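Local coordinates for protein ecto-NAD+ glycohydrolase (CD38 molecule) (Bos taurus, PDB 3GC6) that belongs to the ADP-ribosyl cyclase family as a CD38-type ectoenzyme, pairing a largely helical half with a half built on a four-stranded parallel sheet, at residues Ala14-Phe20 against Leu118-Gly122. The protein carries 1 engineered substitution. Numbering follows the deposited sequence.
Sequences AGSTADF and LRWCG
Two largely irregular segments, Ala14-Phe20 and Leu118-Gly122, meet with Ser16 and Trp120 in register, their CA atoms 4.1 Å apart. Residues 14-18 run in a polyproline II-like conformation, whereas 119-121 are extended. At the exposed start, two waters join Ala14 to the Arg119 guanidinium: one links Ala14 O (2.6 Å) to Arg119 NH1 (2.9 Å), the other Ala14 N (2.8 Å) to the same NH1 (3.0 Å). Ser16, with chi1 m, accepts a hydrogen bond at OG from Cys121 N (2.9 Å); the same OG also bonds to Asn130 O. Thr17 binds the Arg119 backbone twice, once through its own backbone and once through its side chain: Thr17 N donates to Arg119 O (3.0 Å), and Arg119 N donates to Thr17 OG1 (2.9 Å), chi1 m. The hydroxyl thus accepts where a carbonyl would in a strand pair, a sheet-like joint between two loops without a regular sheet. A type II turn from Thr17 to Phe20 follows, with Asp19 left-handed (phi/psi 58/35) and a weak Phe20 N to Thr17 O bond of 3.4 Å. It reverses the chain so that Phe20, chi1 t, points back to the second segment. Trp120 CB makes a CH-pi contact over the Phe20 ring face, 4.2 Å from its centroid, while Phe20 CE1 meets Trp120 CE3 at 3.6 Å and Leu118 CD1 at 3.7 Å. The Cys121-Cys134 disulfide links this loop to strand 133-134, the antiparallel partner of strand 13-14. Helix 20-35 begins at Phe20 and packs against Leu118, while Phe51 and Phe55 of helix 44-55 and Phe149 of helix 145-159 meet the Trp120 indole, its NE1 hydrogen-bonded to Tyr68 OH.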
loop_
_atom_site.group_PDB
_atom_site.type_symbol
_atom_site.label_atom_id
_atom_site.label_comp_id
_atom_site.label_asym_id
_atom_site.label_seq_id
_atom_site.Cartn_x
_atom_site.Cartn_y
_atom_site.Cartn_z
ATOM N N ALA A 14 -15.127 2.869 29.210
ATOM C CA ALA A 14 -16.025 2.630 28.108
ATOM C C ALA A 14 -15.628 1.366 27.310
ATOM O O ALA A 14 -14.446 0.990 27.218
ATOM C CB ALA A 14 -16.039 3.853 27.182
ATOM N N GLY A 15 -16.630 0.708 26.753
ATOM C CA GLY A 15 -16.398 -0.470 25.960
ATOM C C GLY A 15 -15.659 -0.247 24.656
ATOM O O GLY A 15 -15.460 0.883 24.217
ATOM N N SER A 16 -15.230 -1.354 24.053
ATOM C CA SER A 16 -14.536 -1.298 22.771
ATOM C C SER A 16 -15.342 -0.570 21.713
ATOM O O SER A 16 -16.588 -0.646 21.672
ATOM C CB SER A 16 -14.228 -2.704 22.245
ATOM O OG SER A 16 -13.413 -3.430 23.148
ATOM N N THR A 17 -14.639 0.139 20.845
ATOM C CA THR A 17 -15.270 0.780 19.691
ATOM C C THR A 17 -15.989 -0.277 18.854
ATOM O O THR A 17 -15.408 -1.305 18.514
ATOM C CB THR A 17 -14.212 1.445 18.830
ATOM O OG1 THR A 17 -13.483 2.383 19.636
ATOM C CG2 THR A 17 -14.889 2.210 17.672
ATOM N N ALA A 18 -17.257 -0.028 18.507
ATOM C CA ALA A 18 -17.990 -0.975 17.685
ATOM C C ALA A 18 -17.312 -1.115 16.321
ATOM O O ALA A 18 -16.810 -0.125 15.770
ATOM C CB ALA A 18 -19.462 -0.522 17.510
ATOM N N ASP A 19 -17.296 -2.331 15.770
ATOM C CA ASP A 19 -16.713 -2.586 14.442
ATOM C C ASP A 19 -15.248 -2.190 14.334
ATOM O O ASP A 19 -14.778 -1.740 13.286
ATOM C CB ASP A 19 -17.555 -1.916 13.373
ATOM C CG ASP A 19 -18.875 -2.652 13.210
ATOM O OD1 ASP A 19 -18.839 -3.798 12.741
ATOM O OD2 ASP A 19 -19.896 -2.127 13.622
ATOM N N PHE A 20 -14.539 -2.385 15.440
ATOM C CA PHE A 20 -13.102 -2.083 15.509
ATOM C C PHE A 20 -12.334 -2.675 14.349
ATOM O O PHE A 20 -11.484 -2.002 13.738
ATOM C CB PHE A 20 -12.574 -2.677 16.827
ATOM C CG PHE A 20 -11.106 -2.481 17.052
ATOM C CD1 PHE A 20 -10.610 -1.266 17.539
ATOM C CD2 PHE A 20 -10.234 -3.517 16.798
ATOM C CE1 PHE A 20 -9.226 -1.114 17.768
ATOM C CE2 PHE A 20 -8.876 -3.372 17.034
ATOM C CZ PHE A 20 -8.386 -2.157 17.492
ATOM N N LEU A 118 -9.643 5.226 19.262
ATOM C CA LEU A 118 -10.359 3.967 19.464
ATOM C C LEU A 118 -10.162 3.402 20.880
ATOM O O LEU A 118 -9.238 3.800 21.623
ATOM C CB LEU A 118 -9.933 2.903 18.455
ATOM C CG LEU A 118 -9.924 3.352 16.996
ATOM C CD1 LEU A 118 -9.613 2.168 16.057
ATOM C CD2 LEU A 118 -11.285 3.972 16.637
ATOM N N ARG A 119 -11.060 2.479 21.230
ATOM C CA ARG A 119 -11.006 1.722 22.477
ATOM C C ARG A 119 -11.045 0.247 22.120
ATOM O O ARG A 119 -11.697 -0.146 21.156
ATOM C CB ARG A 119 -12.221 2.067 23.346
ATOM C CG ARG A 119 -12.349 3.547 23.674
ATOM C CD ARG A 119 -11.142 4.003 24.461
ATOM N NE ARG A 119 -11.195 5.403 24.871
ATOM C CZ ARG A 119 -11.779 5.832 25.983
ATOM N NH1 ARG A 119 -12.373 4.967 26.801
ATOM N NH2 ARG A 119 -11.769 7.127 26.280
ATOM N N TRP A 120 -10.339 -0.576 22.893
ATOM C CA TRP A 120 -10.460 -1.996 22.690
ATOM C C TRP A 120 -10.021 -2.774 23.893
ATOM O O TRP A 120 -9.174 -2.332 24.684
ATOM C CB TRP A 120 -9.646 -2.437 21.475
ATOM C CG TRP A 120 -8.121 -2.213 21.615
ATOM C CD1 TRP A 120 -7.200 -3.100 22.068
ATOM C CD2 TRP A 120 -7.398 -1.014 21.290
ATOM N NE1 TRP A 120 -5.924 -2.550 22.040
ATOM C CE2 TRP A 120 -6.026 -1.263 21.565
ATOM C CE3 TRP A 120 -7.772 0.243 20.807
ATOM C CZ2 TRP A 120 -5.039 -0.312 21.356
ATOM C CZ3 TRP A 120 -6.786 1.187 20.583
ATOM C CH2 TRP A 120 -5.436 0.902 20.851
ATOM N N CYS A 121 -10.645 -3.928 24.032
ATOM C CA CYS A 121 -10.238 -4.926 25.025
ATOM C C CYS A 121 -10.940 -6.232 24.667
ATOM O O CYS A 121 -11.941 -6.221 23.929
ATOM C CB CYS A 121 -10.569 -4.467 26.459
ATOM S SG CYS A 121 -12.373 -4.338 26.868
ATOM N N GLY A 122 -10.417 -7.335 25.193
ATOM C CA GLY A 122 -11.024 -8.642 24.984
ATOM C C GLY A 122 -11.530 -9.240 26.281
ATOM O O GLY A 122 -11.613 -8.569 27.310
HETATM O O HOH W 1 -12.130 2.158 27.285
HETATM O O HOH W 2 -13.774 5.262 29.438
#